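Local coordinates for protein polyprenyl synthetase (Nonlabens dokdonensis, PDB 6KD7) that probably catalyses magnesium-dependent prenyl transfer, joining isoprenoid units into geranylgeranyl pyrophosphate, at residues L46-A51 with D60-A65; A65-V70 with R116-Y121; L239-N244 with V276-S281; M208-D213 with K233-Y238. All blocks are in the same frame, centred on the assembly; numbering follows the deposited sequence.

Contact 1 (L46-A51 with D60-A65)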
loop_
_atom_site.group_PDB
_atom_site.type_symbol
_atom_site.label_atom_id
_atom_site.label_comp_id
_atom_site.label_asym_id
_atom_site.label_seq_id
_atom_site.Cartn_x
_atom_site.Cartn_y
_atom_site.Cartn_z
ATOM N N LEU A 46 34.822 28.610 -8.282
ATOM C CA LEU A 46 36.011 28.588 -7.394
ATOM C C LEU A 46 37.235 28.059 -8.180
ATOM O O LEU A 46 38.346 28.596 -7.966
ATOM C CB LEU A 46 35.743 27.737 -6.153
ATOM C CG LEU A 46 34.766 28.330 -5.133
ATOM C CD1 LEU A 46 34.398 27.308 -4.067
ATOM C CD2 LEU A 46 35.321 29.577 -4.485
ATOM N N THR A 47 37.043 27.043 -9.028
ATOM C CA THR A 47 38.094 26.392 -9.839
ATOM C C THR A 47 38.683 27.464 -10.778
ATOM O O THR A 47 39.932 27.659 -10.720
ATOM C CB THR A 47 37.554 25.133 -10.538
ATOM O OG1 THR A 47 37.204 24.175 -9.529
ATOM C CG2 THR A 47 38.584 24.543 -11.477
ATOM N N LEU A 48 37.827 28.168 -11.522
ATOM C CA LEU A 48 38.233 29.240 -12.475
ATOM C C LEU A 48 38.936 30.381 -11.726
ATOM O O LEU A 48 40.009 30.820 -12.159
ATOM C CB LEU A 48 37.021 29.754 -13.233
ATOM C CG LEU A 48 36.219 28.701 -13.960
ATOM C CD1 LEU A 48 35.040 29.345 -14.663
ATOM C CD2 LEU A 48 37.064 27.920 -14.949
ATOM N N MET A 49 38.417 30.799 -10.588
ATOM C CA MET A 49 39.017 31.903 -9.826
ATOM C C MET A 49 40.421 31.485 -9.391
ATOM O O MET A 49 41.338 32.318 -9.492
ATOM C CB MET A 49 38.180 32.259 -8.590
ATOM C CG MET A 49 36.870 33.006 -8.918
ATOM S SD MET A 49 35.697 32.923 -7.529
ATOM C CE MET A 49 36.582 33.954 -6.376
ATOM N N SER A 50 40.572 30.267 -8.868
ATOM C CA SER A 50 41.857 29.715 -8.358
ATOM C C SER A 50 42.879 29.720 -9.501
ATOM O O SER A 50 43.988 30.215 -9.325
ATOM C CB SER A 50 41.687 28.325 -7.837
ATOM O OG SER A 50 42.822 27.917 -7.093
ATOM N N ALA A 51 42.486 29.177 -10.637
ATOM C CA ALA A 51 43.298 29.125 -11.846
ATOM C C ALA A 51 43.805 30.554 -12.140
ATOM O O ALA A 51 45.009 30.739 -12.109
ATOM C CB ALA A 51 42.493 28.537 -12.965
ATOM N N ASP A 60 41.847 27.369 -19.470
ATOM C CA ASP A 60 42.703 26.197 -19.168
ATOM C C ASP A 60 41.968 25.324 -18.141
ATOM O O ASP A 60 41.967 24.107 -18.325
ATOM C CB ASP A 60 44.085 26.524 -18.584
ATOM C CG ASP A 60 45.092 27.209 -19.509
ATOM O OD1 ASP A 60 45.056 26.912 -20.753
ATOM O OD2 ASP A 60 45.895 28.064 -18.964
ATOM N N ALA A 61 41.370 25.949 -17.125
ATOM C CA ALA A 61 40.724 25.297 -15.972
ATOM C C ALA A 61 39.309 24.792 -16.300
ATOM O O ALA A 61 38.708 24.151 -15.452
ATOM C CB ALA A 61 40.711 26.238 -14.812
ATOM N N MET A 62 38.797 25.065 -17.481
ATOM C CA MET A 62 37.351 24.988 -17.752
ATOM C C MET A 62 36.899 23.522 -17.626
ATOM O O MET A 62 35.902 23.302 -16.951
ATOM C CB MET A 62 37.001 25.486 -19.146
ATOM C CG MET A 62 35.498 25.696 -19.383
ATOM S SD MET A 62 34.715 26.823 -18.200
ATOM C CE MET A 62 35.578 28.362 -18.554
ATOM N N ASN A 63 37.577 22.572 -18.279
ATOM C CA ASN A 63 37.152 21.142 -18.254
ATOM C C ASN A 63 37.087 20.672 -16.786
ATOM O O ASN A 63 36.075 20.063 -16.415
ATOM C CB ASN A 63 38.030 20.281 -19.155
ATOM C CG ASN A 63 37.677 20.443 -20.618
ATOM O OD1 ASN A 63 36.766 21.165 -20.978
ATOM N ND2 ASN A 63 38.372 19.727 -21.473
ATOM N N ALA A 64 38.057 21.026 -15.955
ATOM C CA ALA A 64 38.080 20.651 -14.536
ATOM C C ALA A 64 36.926 21.320 -13.770
ATOM O O ALA A 64 36.383 20.691 -12.823
ATOM C CB ALA A 64 39.375 21.025 -13.902
ATOM N N ALA A 65 36.650 22.586 -14.057
ATOM C CA ALA A 65 35.518 23.344 -13.477
ATOM C C ALA A 65 34.205 22.611 -13.813
ATOM O O ALA A 65 33.393 22.397 -12.928
ATOM C CB ALA A 65 35.489 24.751 -14.044
#
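T47 and L48 oppose A65 and A61 across two nearly antiparallel helices, whose axes in segments 46-51 and 60-65 come within 8.8 Å at 153°. They belong to helices 42-54 and 58-82, which follow each other closely in the chain and form a helical hairpin of the all-alpha prenyl synthase fold. The CA atoms of T47 and A65 are 5.4 Å apart. The methyl side chains of A61, A64 and A65 are consistent with this close spacing. T47 turns its methyl inward. CG2 stands anti to its own backbone N and rests 3.8 Å from the backbone N of A65. Its hydroxyl OG1 is hydrogen-bonded to the carbonyl of A176, so the polar branch is satisfied outside the pair. L48 carries most of the apolar contact with its CD2 branch. CD2 lies 3.7 Å from CB of A65 and also meets CB of A61. The chain of M62, bent at both chi2 and chi3, brings CE back to L48 CD2 at 3.9 Å, with the two side chains crossing obliquely. An alanine in place of L48 would probably leave a gap between A61, A65 and the M62 methyl, and M62 CE would be freer to move. At the other end of the contact the helices meet methyl to methyl: A51 CB and A61 CB are 3.4 Å apart, tighter than usual carbon packing.

Contact 2 (A65-V70 with R116-Y121)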
loop_
_atom_site.group_PDB
_atom_site.type_symbol
_atom_site.label_atom_id
_atom_site.label_comp_id
_atom_site.label_asym_id
_atom_site.label_seq_id
_atom_site.Cartn_x
_atom_site.Cartn_y
_atom_site.Cartn_z
ATOM N N ALA A 65 36.650 22.586 -14.057
ATOM C CA ALA A 65 35.518 23.344 -13.477
ATOM C C ALA A 65 34.205 22.611 -13.813
ATOM O O ALA A 65 33.393 22.397 -12.928
ATOM C CB ALA A 65 35.489 24.751 -14.044
ATOM N N ILE A 66 34.037 22.221 -15.056
ATOM C CA ILE A 66 32.841 21.483 -15.495
ATOM C C ILE A 66 32.795 20.121 -14.783
ATOM O O ILE A 66 31.685 19.752 -14.345
ATOM C CB ILE A 66 32.834 21.364 -17.006
ATOM C CG1 ILE A 66 32.697 22.760 -17.615
ATOM C CG2 ILE A 66 31.722 20.415 -17.464
ATOM C CD1 ILE A 66 32.793 22.772 -19.136
ATOM N N ALA A 67 33.929 19.438 -14.568
ATOM C CA ALA A 67 33.945 18.158 -13.818
ATOM C C ALA A 67 33.340 18.396 -12.428
ATOM O O ALA A 67 32.575 17.557 -11.916
ATOM C CB ALA A 67 35.342 17.594 -13.660
ATOM N N VAL A 68 33.793 19.449 -11.783
ATOM C CA VAL A 68 33.339 19.785 -10.424
ATOM C C VAL A 68 31.802 19.913 -10.419
ATOM O O VAL A 68 31.177 19.363 -9.524
ATOM C CB VAL A 68 34.051 21.041 -9.932
ATOM C CG1 VAL A 68 33.315 21.719 -8.800
ATOM C CG2 VAL A 68 35.446 20.690 -9.498
ATOM N N GLU A 69 31.235 20.640 -11.364
ATOM C CA GLU A 69 29.789 20.903 -11.425
ATOM C C GLU A 69 29.080 19.585 -11.758
ATOM O O GLU A 69 27.988 19.360 -11.214
ATOM C CB GLU A 69 29.476 21.984 -12.462
ATOM C CG GLU A 69 27.981 22.300 -12.651
ATOM C CD GLU A 69 27.368 23.066 -11.484
ATOM O OE1 GLU A 69 28.045 23.296 -10.456
ATOM O OE2 GLU A 69 26.207 23.426 -11.620
ATOM N N VAL A 70 29.620 18.795 -12.680
ATOM C CA VAL A 70 28.962 17.520 -13.044
ATOM C C VAL A 70 28.966 16.628 -11.803
ATOM O O VAL A 70 27.909 16.081 -11.468
ATOM C CB VAL A 70 29.615 16.876 -14.250
ATOM C CG1 VAL A 70 29.096 15.476 -14.485
ATOM C CG2 VAL A 70 29.366 17.740 -15.478
ATOM N N ARG A 116 35.904 11.804 -16.973
ATOM C CA ARG A 116 36.350 11.926 -18.379
ATOM C C ARG A 116 36.755 13.357 -18.740
ATOM O O ARG A 116 37.491 13.510 -19.694
ATOM C CB ARG A 116 35.280 11.368 -19.308
ATOM C CG ARG A 116 34.829 9.977 -18.909
ATOM C CD ARG A 116 34.757 9.082 -20.108
ATOM N NE ARG A 116 33.865 9.539 -21.150
ATOM C CZ ARG A 116 34.004 9.179 -22.409
ATOM N NH1 ARG A 116 33.155 9.603 -23.321
ATOM N NH2 ARG A 116 35.003 8.398 -22.754
ATOM N N LEU A 117 36.233 14.349 -18.033
ATOM C CA LEU A 117 36.511 15.763 -18.347
ATOM C C LEU A 117 37.963 16.110 -17.956
ATOM O O LEU A 117 38.410 17.197 -18.330
ATOM C CB LEU A 117 35.448 16.648 -17.660
ATOM C CG LEU A 117 34.119 16.740 -18.433
ATOM C CD1 LEU A 117 32.958 17.037 -17.510
ATOM C CD2 LEU A 117 34.163 17.788 -19.537
ATOM N N PHE A 118 38.671 15.253 -17.213
ATOM C CA PHE A 118 40.096 15.458 -16.885
ATOM C C PHE A 118 40.993 15.051 -18.075
ATOM O O PHE A 118 42.155 15.382 -18.048
ATOM C CB PHE A 118 40.485 14.701 -15.625
ATOM C CG PHE A 118 39.748 15.151 -14.412
ATOM C CD1 PHE A 118 39.494 16.485 -14.194
ATOM C CD2 PHE A 118 39.314 14.251 -13.461
ATOM C CE1 PHE A 118 38.808 16.915 -13.070
ATOM C CE2 PHE A 118 38.595 14.682 -12.354
ATOM C CZ PHE A 118 38.344 16.016 -12.156
ATOM N N GLU A 119 40.492 14.353 -19.081
ATOM C CA GLU A 119 41.366 13.608 -20.037
ATOM C C GLU A 119 42.207 14.536 -20.926
ATOM O O GLU A 119 43.250 14.039 -21.361
ATOM C CB GLU A 119 40.573 12.628 -20.908
ATOM C CG GLU A 119 40.164 11.413 -20.099
ATOM C CD GLU A 119 39.139 10.473 -20.698
ATOM O OE1 GLU A 119 38.891 10.592 -21.893
ATOM O OE2 GLU A 119 38.732 9.513 -19.982
ATOM N N ASP A 120 41.799 15.785 -21.197
ATOM C CA ASP A 120 42.618 16.732 -22.008
ATOM C C ASP A 120 43.807 17.283 -21.215
ATOM O O ASP A 120 44.641 17.846 -21.849
ATOM C CB ASP A 120 41.835 17.914 -22.567
ATOM C CG ASP A 120 40.866 17.467 -23.619
ATOM O OD1 ASP A 120 40.994 16.317 -24.066
ATOM O OD2 ASP A 120 39.991 18.246 -23.952
ATOM N N TYR A 121 43.880 17.083 -19.904
ATOM C CA TYR A 121 45.041 17.602 -19.141
ATOM C C TYR A 121 46.295 16.756 -19.392
ATOM O O TYR A 121 46.181 15.602 -19.802
ATOM C CB TYR A 121 44.684 17.826 -17.673
ATOM C CG TYR A 121 43.665 18.919 -17.507
ATOM C CD1 TYR A 121 44.023 20.247 -17.622
ATOM C CD2 TYR A 121 42.329 18.627 -17.314
ATOM C CE1 TYR A 121 43.089 21.259 -17.507
ATOM C CE2 TYR A 121 41.381 19.627 -17.207
ATOM C CZ TYR A 121 41.760 20.949 -17.303
ATOM O OH TYR A 121 40.837 21.936 -17.195
#
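L117 presses its CD1 methyl against segment 65-70 of helix 58-82, 3.6 Å from CG2 of I66. The same methyl lies 3.9 Å from the backbone N of A67 and 4.2 Å from CG2 of V70. L117 crosses both I66 and V70 at about a right angle. Its CB also sits 4.1 Å from CB of A67. F118 meets the same alanine methyl: its ring atoms CE1 and CZ approach A67 CB obliquely, CE1 at 3.6 Å. The A67 methyl thus meets two consecutive loop residues, and the contact is wholly apolar.

Two overlapping type I turns, R116 to E119 and F118 to Y121, shape the loop that carries L117 and F118. The F118 ring is held further by an edge-to-face stack with F133. The hydroxyl of Y121 is hydrogen-bonded to D60 O and A64 N, where helix 58-82 is kinked and its regular backbone bonds lapse. E119 O bonds to the Y127 hydroxyl of the second subunit, so the loop also reaches the interface with that subunit. The whole is a helix-to-loop packing of the all-alpha prenyl synthase fold, on the helix that further along supplies H72 and L76 to the pyrophosphate pocket.

Contact 3 (L239-N244 with V276-S281)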
loop_
_atom_site.group_PDB
_atom_site.type_symbol
_atom_site.label_atom_id
_atom_site.label_comp_id
_atom_site.label_asym_id
_atom_site.label_seq_id
_atom_site.Cartn_x
_atom_site.Cartn_y
_atom_site.Cartn_z
ATOM N N LEU A 239 22.353 21.500 18.339
ATOM C CA LEU A 239 23.422 20.946 19.207
ATOM C C LEU A 239 23.872 21.986 20.236
ATOM O O LEU A 239 24.133 21.603 21.357
ATOM C CB LEU A 239 24.583 20.471 18.331
ATOM C CG LEU A 239 24.297 19.241 17.474
ATOM C CD1 LEU A 239 25.481 18.915 16.587
ATOM C CD2 LEU A 239 23.948 18.048 18.337
ATOM N N LYS A 240 23.939 23.254 19.851
ATOM C CA LYS A 240 24.377 24.353 20.751
ATOM C C LYS A 240 23.222 24.719 21.693
ATOM O O LYS A 240 23.477 24.948 22.868
ATOM C CB LYS A 240 24.830 25.576 19.948
ATOM C CG LYS A 240 26.083 25.384 19.119
ATOM C CD LYS A 240 27.274 24.875 19.900
ATOM C CE LYS A 240 27.950 25.951 20.717
ATOM N NZ LYS A 240 29.021 25.338 21.536
ATOM N N SER A 241 21.995 24.755 21.188
ATOM C CA SER A 241 20.785 25.050 21.991
ATOM C C SER A 241 20.665 24.073 23.170
ATOM O O SER A 241 20.394 24.540 24.283
ATOM C CB SER A 241 19.605 25.050 21.132
ATOM O OG SER A 241 19.645 26.133 20.223
ATOM N N ILE A 242 20.980 22.787 22.993
ATOM C CA ILE A 242 20.765 21.803 24.080
ATOM C C ILE A 242 21.919 21.838 25.076
ATOM O O ILE A 242 21.867 21.051 26.010
ATOM C CB ILE A 242 20.512 20.382 23.544
ATOM C CG1 ILE A 242 21.699 19.798 22.781
ATOM C CG2 ILE A 242 19.226 20.368 22.736
ATOM C CD1 ILE A 242 21.676 18.271 22.664
ATOM N N GLU A 243 22.949 22.654 24.873
ATOM C CA GLU A 243 24.048 22.789 25.869
ATOM C C GLU A 243 23.512 23.571 27.079
ATOM O O GLU A 243 24.085 23.466 28.162
ATOM C CB GLU A 243 25.271 23.443 25.235
ATOM C CG GLU A 243 26.101 22.468 24.406
ATOM C CD GLU A 243 27.239 23.107 23.621
ATOM O OE1 GLU A 243 27.285 24.345 23.553
ATOM O OE2 GLU A 243 28.084 22.369 23.098
ATOM N N ASN A 244 22.370 24.228 26.883
ATOM C CA ASN A 244 21.700 25.030 27.935
ATOM C C ASN A 244 20.729 24.126 28.699
ATOM O O ASN A 244 19.665 23.822 28.165
ATOM C CB ASN A 244 20.973 26.216 27.308
ATOM C CG ASN A 244 20.482 27.214 28.330
ATOM O OD1 ASN A 244 20.353 28.394 28.036
ATOM N ND2 ASN A 244 20.208 26.742 29.528
ATOM N N VAL A 276 12.074 29.827 19.002
ATOM C CA VAL A 276 12.195 30.668 20.228
ATOM C C VAL A 276 13.209 30.032 21.171
ATOM O O VAL A 276 14.021 30.795 21.744
ATOM C CB VAL A 276 10.830 30.912 20.899
ATOM C CG1 VAL A 276 11.009 31.595 22.248
ATOM C CG2 VAL A 276 9.900 31.703 19.975
ATOM N N PHE A 277 13.200 28.714 21.342
ATOM C CA PHE A 277 14.207 28.040 22.211
ATOM C C PHE A 277 15.625 28.258 21.664
ATOM O O PHE A 277 16.579 28.412 22.432
ATOM C CB PHE A 277 13.941 26.540 22.345
ATOM C CG PHE A 277 12.859 26.208 23.339
ATOM C CD1 PHE A 277 12.950 26.650 24.651
ATOM C CD2 PHE A 277 11.738 25.484 22.959
ATOM C CE1 PHE A 277 11.941 26.366 25.557
ATOM C CE2 PHE A 277 10.734 25.195 23.872
ATOM C CZ PHE A 277 10.842 25.631 25.165
ATOM N N PHE A 278 15.771 28.245 20.348
ATOM C CA PHE A 278 17.088 28.461 19.699
ATOM C C PHE A 278 17.623 29.840 20.140
ATOM O O PHE A 278 18.769 29.842 20.595
ATOM C CB PHE A 278 16.995 28.298 18.180
ATOM C CG PHE A 278 16.889 26.879 17.674
ATOM C CD1 PHE A 278 17.208 25.798 18.471
ATOM C CD2 PHE A 278 16.548 26.644 16.351
ATOM C CE1 PHE A 278 17.138 24.507 17.971
ATOM C CE2 PHE A 278 16.502 25.361 15.841
ATOM C CZ PHE A 278 16.794 24.293 16.658
ATOM N N GLU A 279 16.813 30.913 20.057
ATOM C CA GLU A 279 17.195 32.294 20.490
ATOM C C GLU A 279 17.490 32.241 21.988
ATOM O O GLU A 279 18.683 32.386 22.375
ATOM C CB GLU A 279 16.141 33.356 20.167
ATOM C CG GLU A 279 15.331 33.007 18.947
ATOM C CD GLU A 279 14.483 34.089 18.314
ATOM O OE1 GLU A 279 15.071 35.056 17.818
ATOM O OE2 GLU A 279 13.235 33.916 18.256
ATOM N N GLN A 280 16.478 31.936 22.799
ATOM C CA GLN A 280 16.578 32.088 24.268
ATOM C C GLN A 280 17.708 31.211 24.801
ATOM O O GLN A 280 18.320 31.621 25.750
ATOM C CB GLN A 280 15.251 31.780 24.963
ATOM C CG GLN A 280 14.147 32.777 24.629
ATOM C CD GLN A 280 12.857 32.433 25.340
ATOM O OE1 GLN A 280 12.707 31.350 25.908
ATOM N NE2 GLN A 280 11.909 33.357 25.309
ATOM N N SER A 281 18.017 30.060 24.222
ATOM C CA SER A 281 19.063 29.170 24.781
ATOM C C SER A 281 20.462 29.762 24.592
ATOM O O SER A 281 21.372 29.288 25.276
ATOM C CB SER A 281 19.012 27.805 24.150
ATOM O OG SER A 281 19.226 27.896 22.754
#
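S241 and S281 point their side chains at each other, and their CA atoms are 5.3 Å apart. S241 is the last residue of helix 236-241, and S281 lies near the end of helix 264-281. The two hydroxyl oxygens, S241 OG and S281 OG, are 3.1 Å apart. S241 OG has a firm partner in its own helix, the carbonyl of L237. S281 OG is drawn back over its own backbone. At chi1 60° it sits between backbone N and carbonyl carbon, 2.7 Å from F277 O, with F278 O close by as well; the N of G283 is hydrogen-bonded to it. Its CB meets the opposite backbone, 3.5 Å from S241 O.

The F278 ring comes in beside the serine pair, and S241 OG approaches it obliquely. S241 CB is 3.7 Å from F278 CD1, and the hydroxyl lies nearer still to the same atom. The ring also packs on L237 and Y238 of helix 236-241. At the far end of the type I turn from S241 to N244, the N244 side chain leans toward S281. N244 CB lies 4.0 Å from S281 CB. The contact therefore joins two helix ends through short polar side chains and one aromatic ring. Small serines let the backbones come close, while their hydroxyls take much of their bonding from backbone atoms of their own segments or just beyond.

Contact 4 (M208-D213 with K233-Y238)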
loop_
_atom_site.group_PDB
_atom_site.type_symbol
_atom_site.label_atom_id
_atom_site.label_comp_id
_atom_site.label_asym_id
_atom_site.label_seq_id
_atom_site.Cartn_x
_atom_site.Cartn_y
_atom_site.Cartn_z
ATOM N N MET A 208 26.046 28.600 7.990
ATOM C CA MET A 208 25.081 29.643 7.564
ATOM C C MET A 208 23.797 28.964 7.072
ATOM O O MET A 208 22.736 29.426 7.432
ATOM C CB MET A 208 25.654 30.509 6.441
ATOM C CG MET A 208 24.770 31.679 6.076
ATOM S SD MET A 208 25.422 32.710 4.745
ATOM C CE MET A 208 25.029 31.741 3.294
ATOM N N ASP A 209 23.915 27.894 6.288
ATOM C CA ASP A 209 22.730 27.156 5.803
ATOM C C ASP A 209 21.963 26.603 7.034
ATOM O O ASP A 209 20.748 26.766 7.109
ATOM C CB ASP A 209 23.175 26.144 4.756
ATOM C CG ASP A 209 22.032 25.228 4.368
ATOM O OD1 ASP A 209 21.809 24.217 5.090
ATOM O OD2 ASP A 209 21.332 25.552 3.381
ATOM N N ASP A 210 22.645 26.070 8.046
ATOM C CA ASP A 210 21.979 25.565 9.262
ATOM C C ASP A 210 21.175 26.719 9.870
ATOM O O ASP A 210 20.076 26.476 10.322
ATOM C CB ASP A 210 22.984 25.010 10.269
ATOM C CG ASP A 210 23.591 23.667 9.907
ATOM O OD1 ASP A 210 23.238 23.122 8.824
ATOM O OD2 ASP A 210 24.371 23.159 10.738
ATOM N N TYR A 211 21.742 27.928 9.911
ATOM C CA TYR A 211 21.141 29.093 10.588
ATOM C C TYR A 211 19.896 29.535 9.823
ATOM O O TYR A 211 18.838 29.793 10.435
ATOM C CB TYR A 211 22.140 30.250 10.708
ATOM C CG TYR A 211 21.547 31.458 11.385
ATOM C CD1 TYR A 211 20.856 32.410 10.659
ATOM C CD2 TYR A 211 21.591 31.571 12.760
ATOM C CE1 TYR A 211 20.264 33.484 11.290
ATOM C CE2 TYR A 211 21.009 32.641 13.412
ATOM C CZ TYR A 211 20.350 33.596 12.666
ATOM O OH TYR A 211 19.778 34.632 13.322
ATOM N N LEU A 212 20.025 29.650 8.514
ATOM C CA LEU A 212 18.984 30.216 7.634
ATOM C C LEU A 212 17.859 29.192 7.460
ATOM O O LEU A 212 16.751 29.604 7.112
ATOM C CB LEU A 212 19.585 30.634 6.283
ATOM C CG LEU A 212 20.496 31.878 6.309
ATOM C CD1 LEU A 212 21.051 32.173 4.922
ATOM C CD2 LEU A 212 19.779 33.119 6.851
ATOM N N ASP A 213 18.127 27.907 7.643
ATOM C CA ASP A 213 17.048 26.889 7.548
ATOM C C ASP A 213 15.960 27.248 8.584
ATOM O O ASP A 213 14.826 27.194 8.228
ATOM C CB ASP A 213 17.586 25.473 7.757
ATOM C CG ASP A 213 16.548 24.402 7.480
ATOM O OD1 ASP A 213 15.764 24.078 8.393
ATOM O OD2 ASP A 213 16.461 24.008 6.339
ATOM N N LYS A 233 16.472 17.190 12.384
ATOM C CA LYS A 233 17.920 17.107 12.042
ATOM C C LYS A 233 18.695 17.807 13.145
ATOM O O LYS A 233 18.369 18.963 13.485
ATOM C CB LYS A 233 18.237 17.738 10.694
ATOM C CG LYS A 233 17.727 16.942 9.511
ATOM C CD LYS A 233 18.802 16.445 8.558
ATOM C CE LYS A 233 18.317 16.452 7.117
ATOM N NZ LYS A 233 17.305 15.394 6.853
ATOM N N LYS A 234 19.659 17.122 13.717
ATOM C CA LYS A 234 20.463 17.678 14.833
ATOM C C LYS A 234 21.598 18.523 14.224
ATOM O O LYS A 234 22.709 17.984 14.017
ATOM C CB LYS A 234 20.931 16.495 15.691
ATOM C CG LYS A 234 19.826 15.841 16.525
ATOM C CD LYS A 234 20.336 14.810 17.523
ATOM C CE LYS A 234 20.883 13.559 16.870
ATOM N NZ LYS A 234 19.780 12.751 16.307
ATOM N N THR A 235 21.284 19.754 13.832
ATOM C CA THR A 235 22.256 20.671 13.193
ATOM C C THR A 235 22.959 21.490 14.272
ATOM O O THR A 235 22.641 21.326 15.460
ATOM C CB THR A 235 21.586 21.568 12.165
ATOM O OG1 THR A 235 20.738 22.484 12.848
ATOM C CG2 THR A 235 20.823 20.811 11.104
ATOM N N TYR A 236 23.895 22.340 13.868
ATOM C CA TYR A 236 24.721 23.087 14.846
ATOM C C TYR A 236 23.797 23.908 15.741
ATOM O O TYR A 236 24.040 23.981 16.929
ATOM C CB TYR A 236 25.729 23.974 14.115
ATOM C CG TYR A 236 26.831 24.519 14.981
ATOM C CD1 TYR A 236 27.995 23.803 15.188
ATOM C CD2 TYR A 236 26.713 25.752 15.587
ATOM C CE1 TYR A 236 29.011 24.293 15.984
ATOM C CE2 TYR A 236 27.723 26.263 16.378
ATOM C CZ TYR A 236 28.874 25.530 16.579
ATOM O OH TYR A 236 29.858 26.035 17.363
ATOM N N LEU A 237 22.735 24.440 15.154
ATOM C CA LEU A 237 21.753 25.279 15.873
ATOM C C LEU A 237 21.141 24.457 17.017
ATOM O O LEU A 237 21.147 24.942 18.134
ATOM C CB LEU A 237 20.708 25.631 14.814
ATOM C CG LEU A 237 19.834 26.852 15.048
ATOM C CD1 LEU A 237 20.639 28.000 15.616
ATOM C CD2 LEU A 237 19.155 27.253 13.757
ATOM N N TYR A 238 20.703 23.228 16.755
ATOM C CA TYR A 238 20.126 22.369 17.823
ATOM C C TYR A 238 21.188 21.912 18.827
ATOM O O TYR A 238 20.946 22.012 20.016
ATOM C CB TYR A 238 19.435 21.148 17.219
ATOM C CG TYR A 238 19.029 20.085 18.206
ATOM C CD1 TYR A 238 19.884 19.051 18.529
ATOM C CD2 TYR A 238 17.784 20.101 18.805
ATOM C CE1 TYR A 238 19.519 18.063 19.424
ATOM C CE2 TYR A 238 17.402 19.125 19.705
ATOM C CZ TYR A 238 18.274 18.101 20.015
ATOM O OH TYR A 238 17.921 17.131 20.894
HETATM O O HOH W 1 19.479 23.870 10.954
#
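The second aspartate-rich motif of the prenyl synthase family, DDxxD, falls here as D209, D210 and D213 on helix 188-215. D210 meets the start of helix 236-241, where T235 is the N-cap residue. Its OD2 accepts a hydrogen bond from Y236 N, at 3.3 Å and almost straight, 171° at the hydrogen. The N-H comes from above the carboxylate, 42° out of its plane. OD2 is also bonded to the hydroxyl of Y161, so two donors grip one oxygen. The D210 carboxylate and the T235 side chain slide past each other in opposite directions, with T235 CB 3.5 Å from OD2. T235 OG1, set between its backbone N and carbonyl carbon (chi1 69°), donates to a water at 2.7 Å. That water in turn donates to D210 O, at 2.7 Å. L237 adds a van der Waals contact: its CD2 lies 3.6 Å from D210 O and also approaches Y211 CA. An alanine in place of D210 would probably leave the Y236 N-H and the Y161 hydroxyl without this acceptor, and the magnesium site without this nearby carboxylate. The D210 side chain is about 5 Å from a bound magnesium ion. D209 and D213 each form a salt bridge with K223. Such a cluster of aspartates beside magnesium is typical of the active site of trans-prenyl synthases.

Along the chain the order is contact 1, contact 2, contact 4, contact 3. Contacts 1 and 2 share A65 and helix 58-82, and their centres are 10 Å apart. Contacts 4 and 3 share helix 236-241, with centres 12 Å apart. The two pairs lie on opposite sides of the chain centre. Contacts 1 and 4 are 30 Å apart between centres, contacts 2 and 3 are 43 Å. The first pair packs the helix that leads to the pyrophosphate pocket. Contact 4 includes the second aspartate-rich motif, and contact 3 packs the end of the helix that meets it. The two pairs thus serve opposite halves of the all-alpha fold, one on the helix that carries H72 and L76, the other at the DDxxD helix.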